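Local coordinates for protein beta-N-acetylhexosaminidase (Akkermansia muciniphila, PDB 6JEB) that hydrolyses terminal non-reducing N-acetylglucosamine and N-acetylgalactosamine residues from beta-N-acetylhexosaminides such as unbranched N-glycans and chitobiose, at residues 23-28 / 60-65; 376-381 / 393-398; 402-405 / 409-412. All coordinates share one frame; numbering follows the deposited sequence.

How the interactions relate
Interaction 1 belongs to the small non-catalytic domain at the N-terminal end, away from the annotated sites, whereas interactions 2 and 3 lie in the family 20 catalytic barrel. The centres of interactions 1 and 2 are 27 Å apart and their nearest atoms about 10 Å, so neither touches the other. Interactions 2 and 3, with centres 21 Å apart, follow each other along the chain: strand 392-399 leads to the substrate-binding residues Trp400, Ala401 and Glu402, and then to helix 407-414. The Leu378 side chain of interaction 2 is about 9 Å from that of the substrate-binding Leu353, and the Leu404 side chain of interaction 3 about 13 Å from the bound acetamide.

Interaction 1 (23-28 / 60-65); sequences LQLLSD and YGLATL
Leu25 and Leu65 share one side-chain shape, with CG opposite the backbone N (chi1 -163° and -173°), and each thereby swings its pair of methyls toward the other segment. The result can be followed methyl by methyl. Leu65 divides its branches between two partners: CD2 meets Leu25 CD1 at 4.0 Å, while CD1 turns to Leu23, lying 4.2 Å from the Leu23 CD2 methyl and 4.1 Å from the carbonyl atom Leu23 O. The chains of Leu23 and Leu65 run past one another in opposite directions, whereas those of Leu25 and Leu65 lie across each other at a slant. Leu25 uses its second branch as well, CD2 reaching Leu62 CD2 at 4.2 Å. Leu62 does not aim its beta carbon at the strand; its first torsion of -67° and extended end bring its CD2 methyl nearer. Leu62 and Leu65, three residues apart on helix 55-73, therefore offer neighbouring positions to the segment that runs into strand 25-30.

The closest pair of CA atoms, those of Leu23 and Leu65, is 7.8 Å apart, so the backbones do not meet directly, and side chains fill most of the interval. Leu50 of strand 47-52 touches both Leu25 and Leu62, and Leu23 also packs on Val43, Leu68 and Leu72. This is the helix-on-sheet core of the family 20 domain 2 region, away from the annotated sites. At its margin Asp28 forms a salt bridge with Arg58.

With no hydrogen bond between the segments and every side-chain pair made of methyls at 4.0 Å or more, the contact itself rests on dispersion and the exclusion of water; directional bonds tie 23-28 instead to Arg58 and, through Leu23 O, to Arg69 of the same helix.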
loop_
_atom_site.group_PDB
_atom_site.type_symbol
_atom_site.label_atom_id
_atom_site.label_comp_id
_atom_site.label_asym_id
_atom_site.label_seq_id
_atom_site.Cartn_x
_atom_site.Cartn_y
_atom_site.Cartn_z
ATOM N N LEU A 23 -0.350 33.568 0.981
ATOM C CA LEU A 23 0.623 32.490 0.872
ATOM C C LEU A 23 1.242 32.451 -0.518
ATOM O O LEU A 23 1.715 31.399 -0.960
ATOM C CB LEU A 23 -0.002 31.147 1.262
ATOM C CG LEU A 23 -0.153 30.952 2.772
ATOM C CD1 LEU A 23 -1.168 29.861 3.095
ATOM C CD2 LEU A 23 1.206 30.646 3.411
ATOM N N GLN A 24 1.233 33.587 -1.212
ATOM C CA GLN A 24 1.914 33.708 -2.489
ATOM C C GLN A 24 3.356 33.253 -2.344
ATOM O O GLN A 24 4.053 33.642 -1.406
ATOM C CB GLN A 24 1.879 35.172 -2.941
ATOM C CG GLN A 24 2.768 35.478 -4.132
ATOM C CD GLN A 24 2.863 36.971 -4.426
ATOM O OE1 GLN A 24 1.958 37.738 -4.094
ATOM N NE2 GLN A 24 3.966 37.387 -5.048
ATOM N N LEU A 25 3.798 32.414 -3.265
ATOM C CA LEU A 25 5.148 31.874 -3.199
ATOM C C LEU A 25 6.120 32.931 -3.723
ATOM O O LEU A 25 6.098 33.271 -4.911
ATOM C CB LEU A 25 5.200 30.581 -4.001
ATOM C CG LEU A 25 6.374 29.649 -3.763
ATOM C CD1 LEU A 25 6.554 29.335 -2.272
ATOM C CD2 LEU A 25 6.202 28.368 -4.587
ATOM N N LEU A 26 6.969 33.457 -2.833
ATOM C CA LEU A 26 7.910 34.521 -3.171
ATOM C C LEU A 26 9.249 33.991 -3.657
ATOM O O LEU A 26 9.947 34.680 -4.418
ATOM C CB LEU A 26 8.166 35.401 -1.944
ATOM C CG LEU A 26 6.945 36.098 -1.348
ATOM C CD1 LEU A 26 7.328 36.820 -0.061
ATOM C CD2 LEU A 26 6.365 37.064 -2.368
ATOM N N SER A 27 9.630 32.794 -3.224
ATOM C CA SER A 27 10.878 32.188 -3.652
ATOM C C SER A 27 10.718 30.679 -3.591
ATOM O O SER A 27 9.912 30.155 -2.816
ATOM C CB SER A 27 12.070 32.651 -2.807
ATOM O OG SER A 27 11.926 32.241 -1.466
ATOM N N ASP A 28 11.494 29.991 -4.427
ATOM C CA ASP A 28 11.352 28.547 -4.603
ATOM C C ASP A 28 12.731 28.101 -5.078
ATOM O O ASP A 28 13.043 28.217 -6.265
ATOM C CB ASP A 28 10.279 28.269 -5.645
ATOM C CG ASP A 28 10.024 26.785 -5.877
ATOM O OD1 ASP A 28 10.735 25.928 -5.308
ATOM O OD2 ASP A 28 9.083 26.480 -6.643
ATOM N N TYR A 60 7.083 17.657 -1.349
ATOM C CA TYR A 60 6.539 17.673 0.007
ATOM C C TYR A 60 6.298 19.095 0.495
ATOM O O TYR A 60 5.277 19.367 1.133
ATOM C CB TYR A 60 7.454 16.922 0.977
ATOM C CG TYR A 60 7.688 15.474 0.602
ATOM C CD1 TYR A 60 6.694 14.719 -0.016
ATOM C CD2 TYR A 60 8.916 14.860 0.856
ATOM C CE1 TYR A 60 6.916 13.396 -0.371
ATOM C CE2 TYR A 60 9.137 13.543 0.516
ATOM C CZ TYR A 60 8.139 12.815 -0.103
ATOM O OH TYR A 60 8.379 11.504 -0.454
ATOM N N GLY A 61 7.229 20.014 0.226
ATOM C CA GLY A 61 7.020 21.393 0.648
ATOM C C GLY A 61 5.795 22.011 0.005
ATOM O O GLY A 61 5.038 22.741 0.654
ATOM N N LEU A 62 5.579 21.720 -1.279
ATOM C CA LEU A 62 4.380 22.202 -1.953
ATOM C C LEU A 62 3.118 21.558 -1.385
ATOM O O LEU A 62 2.061 22.198 -1.359
ATOM C CB LEU A 62 4.501 21.987 -3.467
ATOM C CG LEU A 62 5.577 22.825 -4.167
ATOM C CD1 LEU A 62 5.790 22.368 -5.612
ATOM C CD2 LEU A 62 5.225 24.310 -4.107
ATOM N N ALA A 63 3.206 20.301 -0.928
ATOM C CA ALA A 63 2.060 19.666 -0.280
ATOM C C ALA A 63 1.718 20.360 1.037
ATOM O O ALA A 63 0.537 20.558 1.357
ATOM C CB ALA A 63 2.340 18.180 -0.053
ATOM N N THR A 64 2.733 20.738 1.814
ATOM C CA THR A 64 2.470 21.519 3.016
ATOM C C THR A 64 1.870 22.873 2.669
ATOM O O THR A 64 0.914 23.323 3.316
ATOM C CB THR A 64 3.768 21.673 3.803
ATOM O OG1 THR A 64 4.155 20.378 4.278
ATOM C CG2 THR A 64 3.590 22.635 4.984
ATOM N N LEU A 65 2.411 23.538 1.648
ATOM C CA LEU A 65 1.858 24.820 1.217
ATOM C C LEU A 65 0.390 24.680 0.824
ATOM O O LEU A 65 -0.425 25.567 1.109
ATOM C CB LEU A 65 2.687 25.373 0.059
ATOM C CG LEU A 65 2.379 26.783 -0.437
ATOM C CD1 LEU A 65 2.509 27.773 0.704
ATOM C CD2 LEU A 65 3.312 27.148 -1.592
#

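Interaction 2 (376-381 / 393-398)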
loop_
_atom_site.group_PDB
_atom_site.type_symbol
_atom_site.label_atom_id
_atom_site.label_comp_id
_atom_site.label_asym_id
_atom_site.label_seq_id
_atom_site.Cartn_x
_atom_site.Cartn_y
_atom_site.Cartn_z
ATOM N N TYR A 376 -3.595 5.604 15.291
ATOM C CA TYR A 376 -2.613 6.623 15.643
ATOM C C TYR A 376 -1.612 6.135 16.688
ATOM O O TYR A 376 -0.512 6.698 16.792
ATOM C CB TYR A 376 -3.299 7.929 16.088
ATOM C CG TYR A 376 -2.289 9.046 16.103
ATOM C CD1 TYR A 376 -1.951 9.699 14.928
ATOM C CD2 TYR A 376 -1.606 9.385 17.267
ATOM C CE1 TYR A 376 -0.977 10.669 14.903
ATOM C CE2 TYR A 376 -0.631 10.359 17.256
ATOM C CZ TYR A 376 -0.321 11.003 16.071
ATOM O OH TYR A 376 0.658 11.968 16.051
ATOM N N ASP A 377 -1.951 5.095 17.451
ATOM C CA ASP A 377 -1.000 4.589 18.428
ATOM C C ASP A 377 0.195 3.888 17.786
ATOM O O ASP A 377 1.136 3.540 18.505
ATOM C CB ASP A 377 -1.706 3.663 19.421
ATOM C CG ASP A 377 -0.944 3.519 20.725
ATOM O OD1 ASP A 377 -0.577 4.555 21.323
ATOM O OD2 ASP A 377 -0.714 2.372 21.154
ATOM N N LEU A 378 0.194 3.697 16.468
ATOM C CA LEU A 378 1.274 2.970 15.805
ATOM C C LEU A 378 2.577 3.764 15.824
ATOM O O LEU A 378 2.638 4.889 15.316
ATOM C CB LEU A 378 0.891 2.664 14.363
ATOM C CG LEU A 378 1.999 1.996 13.544
ATOM C CD1 LEU A 378 2.322 0.609 14.104
ATOM C CD2 LEU A 378 1.592 1.915 12.080
ATOM N N ASP A 379 3.614 3.164 16.404
ATOM C CA ASP A 379 5.004 3.529 16.158
ATOM C C ASP A 379 5.571 2.381 15.338
ATOM O O ASP A 379 5.643 1.251 15.850
ATOM C CB ASP A 379 5.752 3.652 17.490
ATOM C CG ASP A 379 7.268 3.793 17.324
ATOM O OD1 ASP A 379 7.756 3.988 16.190
ATOM O OD2 ASP A 379 7.983 3.703 18.353
ATOM N N PRO A 380 5.940 2.591 14.066
ATOM C CA PRO A 380 6.414 1.460 13.245
ATOM C C PRO A 380 7.567 0.698 13.859
ATOM O O PRO A 380 7.716 -0.502 13.589
ATOM C CB PRO A 380 6.812 2.134 11.925
ATOM C CG PRO A 380 5.924 3.335 11.854
ATOM C CD PRO A 380 5.862 3.836 13.278
ATOM N N ALA A 381 8.377 1.352 14.695
ATOM C CA ALA A 381 9.504 0.712 15.360
ATOM C C ALA A 381 9.125 0.066 16.683
ATOM O O ALA A 381 9.968 -0.609 17.283
ATOM C CB ALA A 381 10.622 1.729 15.604
ATOM N N ARG A 393 11.927 0.096 6.921
ATOM C CA ARG A 393 11.904 1.104 5.873
ATOM C C ARG A 393 10.703 2.031 5.965
ATOM O O ARG A 393 10.732 3.112 5.362
ATOM C CB ARG A 393 11.903 0.439 4.492
ATOM C CG ARG A 393 13.109 -0.458 4.236
ATOM C CD ARG A 393 12.997 -1.150 2.885
ATOM N NE ARG A 393 12.979 -0.202 1.774
ATOM C CZ ARG A 393 12.845 -0.550 0.498
ATOM N NH1 ARG A 393 12.720 -1.830 0.168
ATOM N NH2 ARG A 393 12.839 0.379 -0.453
ATOM N N GLY A 394 9.656 1.646 6.682
ATOM C CA GLY A 394 8.512 2.523 6.818
ATOM C C GLY A 394 7.236 1.744 7.103
ATOM O O GLY A 394 7.263 0.680 7.721
ATOM N N VAL A 395 6.127 2.313 6.648
ATOM C CA VAL A 395 4.794 1.875 7.036
ATOM C C VAL A 395 3.949 1.731 5.781
ATOM O O VAL A 395 4.206 2.380 4.764
ATOM C CB VAL A 395 4.161 2.882 8.027
ATOM C CG1 VAL A 395 3.803 4.196 7.323
ATOM C CG2 VAL A 395 2.962 2.279 8.732
ATOM N N HIS A 396 2.930 0.876 5.858
ATOM C CA HIS A 396 2.165 0.511 4.670
ATOM C C HIS A 396 0.793 0.035 5.119
ATOM O O HIS A 396 0.697 -0.873 5.949
ATOM C CB HIS A 396 2.910 -0.625 3.962
ATOM C CG HIS A 396 2.514 -0.855 2.536
ATOM N ND1 HIS A 396 2.994 -0.083 1.497
ATOM C CD2 HIS A 396 1.745 -1.818 1.968
ATOM C CE1 HIS A 396 2.520 -0.547 0.353
ATOM N NE2 HIS A 396 1.758 -1.600 0.611
ATOM N N ALA A 397 -0.264 0.630 4.574
ATOM C CA ALA A 397 -1.626 0.283 4.984
ATOM C C ALA A 397 -2.418 -0.290 3.818
ATOM O O ALA A 397 -2.757 0.454 2.878
ATOM C CB ALA A 397 -2.342 1.509 5.549
ATOM N N PRO A 398 -2.741 -1.581 3.831
ATOM C CA PRO A 398 -3.588 -2.148 2.770
ATOM C C PRO A 398 -5.062 -1.858 3.006
ATOM O O PRO A 398 -5.570 -1.954 4.129
ATOM C CB PRO A 398 -3.331 -3.660 2.877
ATOM C CG PRO A 398 -2.154 -3.817 3.813
ATOM C CD PRO A 398 -2.155 -2.617 4.696
#
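Pro380 presents the CG corner of its puckered pyrrolidine ring to Val395, 4.2 Å from Val395 CB; the neighbouring ring atom Pro380 CB looks on to Gly394 O more loosely, at 4.5 Å. The flat group here, the carboxylate of Asp379, shapes the turn. Its OD1 accepts from Ala381 N at 3.1 Å in an Asx turn, the N-H approaching from above the carboxylate plane, 67° out of it. Asp379 OD1 also has a salt bridge to Arg89, and OD2 a hydrogen bond from Gly383 N.

The tightest approach is between methyls: Leu378 CD2 and Val395 CG2 are 3.6 Å apart, the two side chains passing in opposite directions. In Val395, CG2 stands opposite the backbone N, while CG1 sits between N and the carbonyl carbon (chi1 70°). Beside it Gly394 has backbone angles at which a beta carbon would press against the carbonyl O of Arg393.

Val395 faces outward from the eight-stranded barrel, where it also touches Ile421 of helix 417-426, and its backbone pairs with strand 92-97. All four touching residues are buried and none bonds across, so the loop 376-381 is seated on the strand by apolar shape fit, while Asp379 is held by the Asx turn, Arg89 and Gly383 N, and Leu378 O by Arg432.

Interaction 3 (402-405 / 409-412); sequences ERLP and HLLY
Pro405 lies over one face of the His409 imidazole: its CD is 4.0 Å from the ring centroid and 28° off the ring normal, the geometry of a CH-pi contact. The two side chains cross at a slant, with Pro405 CD 3.7 Å from His409 ND1 and CG 3.8 Å from that same nitrogen. Having CG opposite the carbonyl carbon (chi1 -79°) turns the imidazole toward the loop. Its rotation is further set by other partners: ND1 is hydrogen-bonded to Asp406 OD1, NE2 has weak bonds to the carbonyls of Pro464 and Ala465, and the Phe466 ring meets the imidazole. With an alanine here in place of Pro405, CG and CD would be missing, which is likely to uncover that face and leave the ring freer to shift, though Asp406 would still hold ND1.

Leu404 comes obliquely to the root of the same histidine. Its CD2 is 3.8 Å from the backbone atom His409 O and 4.0 Å from His409 CB, so this methyl packs on the first turn of the helix rather than on the ring. Leu404 CD1 approaches Leu410 CD1 at 4.2 Å in one of the two conformers of Leu410, a less certain pairing.

Loop 402-405, whose Glu402 binds substrate, is thus folded back on helix 407-414. Leu404 and Leu410 both rest on Val399 at the end of the last barrel strand, 392-399, and Leu410 touches Phe112 of helix 106-118, which follows the first barrel strand.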
loop_
_atom_site.group_PDB
_atom_site.type_symbol
_atom_site.label_atom_id
_atom_site.label_comp_id
_atom_site.label_asym_id
_atom_site.label_seq_id
_atom_site.Cartn_x
_atom_site.Cartn_y
_atom_site.Cartn_z
ATOM N N GLU A 402 -12.178 -7.217 -0.525
ATOM C CA GLU A 402 -13.183 -8.279 -0.605
ATOM C C GLU A 402 -14.585 -7.700 -0.464
ATOM O O GLU A 402 -15.509 -8.086 -1.195
ATOM C CB GLU A 402 -12.972 -9.331 0.498
ATOM C CG GLU A 402 -11.763 -10.249 0.339
ATOM C CD GLU A 402 -10.529 -9.731 1.052
ATOM O OE1 GLU A 402 -10.416 -8.500 1.226
ATOM O OE2 GLU A 402 -9.678 -10.558 1.456
ATOM N N ARG A 403 -14.757 -6.756 0.467
ATOM C CA ARG A 403 -16.070 -6.229 0.822
ATOM C C ARG A 403 -16.213 -4.741 0.509
ATOM O O ARG A 403 -17.110 -4.087 1.050
ATOM C CB ARG A 403 -16.357 -6.478 2.304
ATOM C CG ARG A 403 -16.391 -7.939 2.702
ATOM C CD ARG A 403 -17.675 -8.613 2.251
ATOM N NE ARG A 403 -17.792 -9.939 2.839
ATOM C CZ ARG A 403 -18.912 -10.651 2.853
ATOM N NH1 ARG A 403 -20.013 -10.168 2.291
ATOM N NH2 ARG A 403 -18.928 -11.844 3.432
ATOM N N LEU A 404 -15.362 -4.181 -0.351
ATOM C CA LEU A 404 -15.413 -2.752 -0.667
ATOM C C LEU A 404 -15.606 -2.591 -2.168
ATOM O O LEU A 404 -14.630 -2.581 -2.933
ATOM C CB LEU A 404 -14.163 -2.026 -0.170
ATOM C CG LEU A 404 -13.931 -2.123 1.340
ATOM C CD1 LEU A 404 -12.562 -1.556 1.724
ATOM C CD2 LEU A 404 -15.049 -1.419 2.122
ATOM N N PRO A 405 -16.851 -2.467 -2.634
ATOM C CA PRO A 405 -17.127 -2.627 -4.068
ATOM C C PRO A 405 -16.937 -1.396 -4.939
ATOM O O PRO A 405 -16.986 -1.540 -6.168
ATOM C CB PRO A 405 -18.597 -3.086 -4.080
ATOM C CG PRO A 405 -19.182 -2.433 -2.860
ATOM C CD PRO A 405 -18.083 -2.458 -1.824
ATOM N N HIS A 409 -17.049 3.314 -1.001
ATOM C CA HIS A 409 -16.777 2.420 0.122
ATOM C C HIS A 409 -15.291 2.395 0.469
ATOM O O HIS A 409 -14.927 2.315 1.649
ATOM C CB HIS A 409 -17.253 1.009 -0.214
ATOM C CG HIS A 409 -18.728 0.813 -0.053
ATOM N ND1 HIS A 409 -19.614 0.870 -1.111
ATOM C CD2 HIS A 409 -19.472 0.546 1.044
ATOM C CE1 HIS A 409 -20.839 0.643 -0.669
ATOM N NE2 HIS A 409 -20.779 0.436 0.634
ATOM N N LEU A 410 -14.429 2.434 -0.551
ATOM C CA LEU A 410 -12.990 2.385 -0.325
ATOM C C LEU A 410 -12.519 3.589 0.488
ATOM O O LEU A 410 -11.787 3.441 1.474
ATOM C CB LEU A 410 -12.296 2.335 -1.686
ATOM C CG LEU A 410 -10.796 2.103 -1.740
ATOM C CD1 LEU A 410 -10.483 0.776 -1.097
ATOM C CD2 LEU A 410 -10.317 2.121 -3.182
ATOM N N LEU A 411 -12.914 4.792 0.071
ATOM C CA LEU A 411 -12.502 5.988 0.793
ATOM C C LEU A 411 -13.103 6.025 2.186
ATOM O O LEU A 411 -12.474 6.550 3.112
ATOM C CB LEU A 411 -12.891 7.248 0.018
ATOM C CG LEU A 411 -12.160 7.472 -1.309
ATOM C CD1 LEU A 411 -12.718 8.717 -2.002
ATOM C CD2 LEU A 411 -10.646 7.585 -1.101
ATOM N N TYR A 412 -14.317 5.488 2.354
ATOM C CA TYR A 412 -14.922 5.485 3.679
ATOM C C TYR A 412 -14.050 4.735 4.677
ATOM O O TYR A 412 -13.865 5.190 5.811
ATOM C CB TYR A 412 -16.338 4.897 3.662
ATOM C CG TYR A 412 -16.959 5.077 5.020
ATOM C CD1 TYR A 412 -17.616 6.257 5.345
ATOM C CD2 TYR A 412 -16.832 4.096 5.999
ATOM C CE1 TYR A 412 -18.155 6.451 6.606
ATOM C CE2 TYR A 412 -17.350 4.278 7.262
ATOM C CZ TYR A 412 -18.017 5.456 7.558
ATOM O OH TYR A 412 -18.527 5.644 8.812
#